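Local coordinates for protein enoyl-CoA hydratase (Mycolicibacterium smegmatis, PDB 7MCM) that probably catalyses the reversible hydration of enoyl-CoA thioesters to (3S)-3-hydroxyacyl-CoA in fatty acid metabolism, at residues A134-Q145 and M170-A179. Numbering follows the deposited sequence. Where two conformers were deposited one is given.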
loop_
_atom_site.group_PDB
_atom_site.type_symbol
_atom_site.label_atom_id
_atom_site.label_comp_id
_atom_site.label_asym_id
_atom_site.label_seq_id
_atom_site.Cartn_x
_atom_site.Cartn_y
_atom_site.Cartn_z
ATOM N N ALA B 134 -30.497 -16.790 10.331
ATOM C CA ALA B 134 -31.764 -17.149 10.953
ATOM C C ALA B 134 -32.173 -16.087 11.966
ATOM O O ALA B 134 -31.332 -15.383 12.526
ATOM C CB ALA B 134 -31.666 -18.503 11.666
ATOM N N GLU B 135 -33.487 -16.006 12.221
ATOM C CA GLU B 135 -33.992 -15.037 13.187
ATOM C C GLU B 135 -33.415 -15.256 14.581
ATOM O O GLU B 135 -33.352 -14.310 15.370
ATOM C CB GLU B 135 -35.528 -15.080 13.234
ATOM C CG GLU B 135 -36.189 -14.552 11.955
ATOM C CD GLU B 135 -37.707 -14.558 12.003
ATOM O OE1 GLU B 135 -38.280 -15.160 12.935
ATOM O OE2 GLU B 135 -38.330 -13.956 11.106
ATOM N N SER B 136 -32.967 -16.465 14.900
ATOM C CA SER B 136 -32.395 -16.718 16.215
ATOM C C SER B 136 -30.886 -16.519 16.245
ATOM O O SER B 136 -30.271 -16.679 17.303
ATOM C CB SER B 136 -32.760 -18.132 16.680
ATOM O OG SER B 136 -32.183 -19.115 15.838
ATOM N N ALA B 137 -30.279 -16.135 15.129
ATOM C CA ALA B 137 -28.848 -15.893 15.124
ATOM C C ALA B 137 -28.511 -14.594 15.850
ATOM O O ALA B 137 -29.327 -13.673 15.953
ATOM C CB ALA B 137 -28.316 -15.823 13.695
ATOM N N PHE B 138 -27.277 -14.526 16.342
ATOM C CA PHE B 138 -26.715 -13.278 16.826
ATOM C C PHE B 138 -25.201 -13.358 16.724
ATOM O O PHE B 138 -24.622 -14.440 16.581
ATOM C CB PHE B 138 -27.161 -12.946 18.255
ATOM C CG PHE B 138 -26.696 -13.916 19.291
ATOM C CD1 PHE B 138 -25.471 -13.740 19.919
ATOM C CD2 PHE B 138 -27.492 -14.985 19.659
ATOM C CE1 PHE B 138 -25.040 -14.624 20.890
ATOM C CE2 PHE B 138 -27.075 -15.881 20.642
ATOM C CZ PHE B 138 -25.847 -15.693 21.261
ATOM N N PHE B 139 -24.570 -12.187 16.772
ATOM C CA PHE B 139 -23.136 -12.043 16.601
ATOM C C PHE B 139 -22.552 -11.338 17.816
ATOM O O PHE B 139 -23.189 -10.456 18.403
ATOM C CB PHE B 139 -22.801 -11.242 15.329
ATOM C CG PHE B 139 -23.360 -11.841 14.071
ATOM C CD1 PHE B 139 -24.702 -11.677 13.749
ATOM C CD2 PHE B 139 -22.551 -12.574 13.214
ATOM C CE1 PHE B 139 -25.234 -12.245 12.588
ATOM C CE2 PHE B 139 -23.070 -13.130 12.053
ATOM C CZ PHE B 139 -24.415 -12.962 11.742
ATOM N N ALA B 140 -21.352 -11.742 18.209
ATOM C CA ALA B 140 -20.672 -11.075 19.312
ATOM C C ALA B 140 -19.176 -11.170 19.079
ATOM O O ALA B 140 -18.616 -12.273 19.031
ATOM C CB ALA B 140 -21.048 -11.677 20.671
ATOM N N GLU B 141 -18.554 -10.010 18.907
ATOM C CA GLU B 141 -17.104 -9.857 18.930
ATOM C C GLU B 141 -16.688 -9.771 20.399
ATOM O O GLU B 141 -16.309 -8.720 20.915
ATOM C CB GLU B 141 -16.706 -8.610 18.142
ATOM C CG GLU B 141 -15.244 -8.510 17.758
ATOM C CD GLU B 141 -14.887 -9.450 16.603
ATOM O OE1 GLU B 141 -15.146 -10.656 16.732
ATOM O OE2 GLU B 141 -14.315 -8.987 15.594
ATOM N N SER B 142 -16.798 -10.914 21.085
ATOM C CA SER B 142 -16.833 -10.943 22.549
ATOM C C SER B 142 -15.465 -10.825 23.209
ATOM O O SER B 142 -15.408 -10.704 24.440
ATOM C CB SER B 142 -17.489 -12.240 23.018
ATOM O OG SER B 142 -16.774 -13.360 22.522
ATOM N N PHE B 143 -14.377 -10.821 22.429
ATOM C CA PHE B 143 -13.032 -10.985 22.982
ATOM C C PHE B 143 -12.735 -9.987 24.101
ATOM O O PHE B 143 -12.208 -10.353 25.157
ATOM C CB PHE B 143 -12.006 -10.823 21.859
ATOM C CG PHE B 143 -12.126 -11.855 20.784
ATOM C CD1 PHE B 143 -11.471 -13.071 20.893
ATOM C CD2 PHE B 143 -12.919 -11.612 19.660
ATOM C CE1 PHE B 143 -11.587 -14.028 19.878
ATOM C CE2 PHE B 143 -13.042 -12.564 18.654
ATOM C CZ PHE B 143 -12.376 -13.764 18.761
ATOM N N VAL B 144 -13.066 -8.712 23.876
ATOM C CA VAL B 144 -12.699 -7.648 24.811
ATOM C C VAL B 144 -13.286 -7.884 26.196
ATOM O O VAL B 144 -12.704 -7.455 27.207
ATOM C CB VAL B 144 -13.127 -6.283 24.234
ATOM C CG1 VAL B 144 -14.655 -6.152 24.235
ATOM C CG2 VAL B 144 -12.472 -5.146 25.002
ATOM N N GLN B 145 -14.452 -8.534 26.275
ATOM C CA GLN B 145 -15.085 -8.783 27.571
ATOM C C GLN B 145 -14.306 -9.781 28.414
ATOM O O GLN B 145 -14.540 -9.872 29.624
ATOM C CB GLN B 145 -16.522 -9.277 27.380
ATOM C CG GLN B 145 -17.371 -8.313 26.529
ATOM C CD GLN B 145 -18.856 -8.493 26.752
ATOM O OE1 GLN B 145 -19.286 -9.470 27.366
ATOM N NE2 GLN B 145 -19.652 -7.520 26.290
ATOM N N MET B 170 -18.859 -2.852 18.022
ATOM C CA MET B 170 -18.907 -4.279 18.341
ATOM C C MET B 170 -17.634 -4.740 19.039
ATOM O O MET B 170 -17.685 -5.561 19.963
ATOM C CB MET B 170 -19.115 -5.113 17.070
ATOM C CG MET B 170 -20.468 -4.939 16.410
ATOM S SD MET B 170 -20.646 -5.893 14.889
ATOM C CE MET B 170 -20.497 -7.556 15.508
ATOM N N THR B 171 -16.480 -4.252 18.590
ATOM C CA THR B 171 -15.215 -4.751 19.117
ATOM C C THR B 171 -14.899 -4.169 20.488
ATOM O O THR B 171 -14.313 -4.851 21.336
ATOM C CB THR B 171 -14.081 -4.428 18.139
ATOM O OG1 THR B 171 -14.456 -4.857 16.822
ATOM C CG2 THR B 171 -12.814 -5.155 18.555
ATOM N N LEU B 172 -15.267 -2.914 20.723
ATOM C CA LEU B 172 -14.898 -2.263 21.973
ATOM C C LEU B 172 -15.901 -2.500 23.086
ATOM O O LEU B 172 -15.540 -2.378 24.269
ATOM C CB LEU B 172 -14.727 -0.751 21.753
ATOM C CG LEU B 172 -13.696 -0.342 20.685
ATOM C CD1 LEU B 172 -13.765 1.173 20.421
ATOM C CD2 LEU B 172 -12.299 -0.750 21.124
ATOM N N THR B 173 -17.159 -2.787 22.755
ATOM C CA THR B 173 -18.106 -3.193 23.790
ATOM C C THR B 173 -18.172 -4.707 23.946
ATOM O O THR B 173 -18.381 -5.199 25.059
ATOM C CB THR B 173 -19.512 -2.658 23.488
ATOM O OG1 THR B 173 -20.081 -3.362 22.365
ATOM C CG2 THR B 173 -19.457 -1.149 23.194
ATOM N N GLY B 174 -17.990 -5.446 22.854
ATOM C CA GLY B 174 -18.169 -6.880 22.846
ATOM C C GLY B 174 -19.603 -7.338 22.917
ATOM O O GLY B 174 -19.849 -8.542 23.072
ATOM N N ASP B 175 -20.563 -6.426 22.814
ATOM C CA ASP B 175 -21.945 -6.794 23.088
ATOM C C ASP B 175 -22.558 -7.553 21.911
ATOM O O ASP B 175 -22.102 -7.469 20.768
ATOM C CB ASP B 175 -22.778 -5.548 23.380
ATOM C CG ASP B 175 -22.347 -4.846 24.637
ATOM O OD1 ASP B 175 -21.637 -5.465 25.464
ATOM O OD2 ASP B 175 -22.726 -3.670 24.809
ATOM N N ARG B 176 -23.633 -8.273 22.201
ATOM C CA ARG B 176 -24.294 -9.093 21.194
ATOM C C ARG B 176 -25.113 -8.229 20.248
ATOM O O ARG B 176 -25.759 -7.273 20.673
ATOM C CB ARG B 176 -25.208 -10.117 21.854
ATOM C CG ARG B 176 -24.489 -11.153 22.692
ATOM C CD ARG B 176 -25.496 -12.099 23.329
ATOM N NE ARG B 176 -24.854 -13.207 24.032
ATOM C CZ ARG B 176 -25.509 -14.242 24.542
ATOM N NH1 ARG B 176 -26.827 -14.342 24.441
ATOM N NH2 ARG B 176 -24.827 -15.198 25.175
ATOM N N VAL B 177 -25.115 -8.608 18.973
ATOM C CA VAL B 177 -25.869 -7.948 17.911
ATOM C C VAL B 177 -26.876 -8.967 17.377
ATOM O O VAL B 177 -26.480 -10.019 16.855
ATOM C CB VAL B 177 -24.932 -7.455 16.796
ATOM C CG1 VAL B 177 -25.706 -6.835 15.604
ATOM C CG2 VAL B 177 -23.881 -6.502 17.371
ATOM N N ASP B 178 -28.170 -8.676 17.518
ATOM C CA ASP B 178 -29.166 -9.658 17.113
ATOM C C ASP B 178 -29.332 -9.631 15.591
ATOM O O ASP B 178 -28.685 -8.853 14.891
ATOM C CB ASP B 178 -30.487 -9.438 17.862
ATOM C CG ASP B 178 -31.133 -8.083 17.569
ATOM O OD1 ASP B 178 -30.747 -7.401 16.602
ATOM O OD2 ASP B 178 -32.046 -7.695 18.323
ATOM N N ALA B 179 -30.187 -10.521 15.069
ATOM C CA ALA B 179 -30.291 -10.690 13.621
ATOM C C ALA B 179 -30.829 -9.432 12.953
ATOM O O ALA B 179 -30.337 -9.018 11.892
ATOM C CB ALA B 179 -31.178 -11.893 13.301
HETATM O O HOH W 1 -31.544 -12.648 16.784
HETATM O O HOH W 2 -13.962 -7.643 21.231
HETATM O O HOH W 3 -19.786 -7.492 19.517
HETATM O O HOH W 4 -13.139 -6.651 15.170
#
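Phe139 and Val177 form an antiparallel hydrogen-bonded pair: Phe139 N donates to Val177 O at 2.9 Å, and Val177 N returns a bond to Phe139 O at 2.7 Å, both nearly straight at the hydrogen. Beside this pair the Arg176 chain, extended from CG to NE, crosses the Phe138 ring at a slant. The ring and guanidinium planes are 22° apart, with Phe138 CZ over the centre of one guanidinium face and 3.6 Å from Arg176 CZ. A chi1 of 64° places Phe138 CG between its own backbone N and carbonyl carbon, which brings CE1 and CZ of the ring to the Arg176 chain. Phe139 points to the other face, with Val177, where its ring edge meets Val177 O in plane and Ala182 of helix 179-185 packs against it. Strand 138-140 is the middle of a small three-stranded sheet, between 116-118 and 177-178, set apart from the larger sheet of this crotonase-fold domain. Toward Glu141 the backbones are bridged by water: one water accepts from Glu141 N and donates to Met170 O and Asp175 O, while another joins Glu141 O and Val144 N to Thr171 O. Gly174, the first residue past helix 164-173, leaves helical geometry with positive phi, and its CA lies 3.3 Å from Glu141 O in a CA-H...O contact. Here Gln145, extended beyond CG, carries NE2 to Thr173 O (2.9 Å, 172° at the hydrogen), an acceptor lying in the plane of the Gln145 amide. The same NE2 is 3.0 Å from Asp175 OD1, whose carboxylate stands almost perpendicular to the amide; OD1 forms a salt bridge with Lys210 and OD2 one with Arg207, both of the second subunit, placing this end of the contact at a subunit interface.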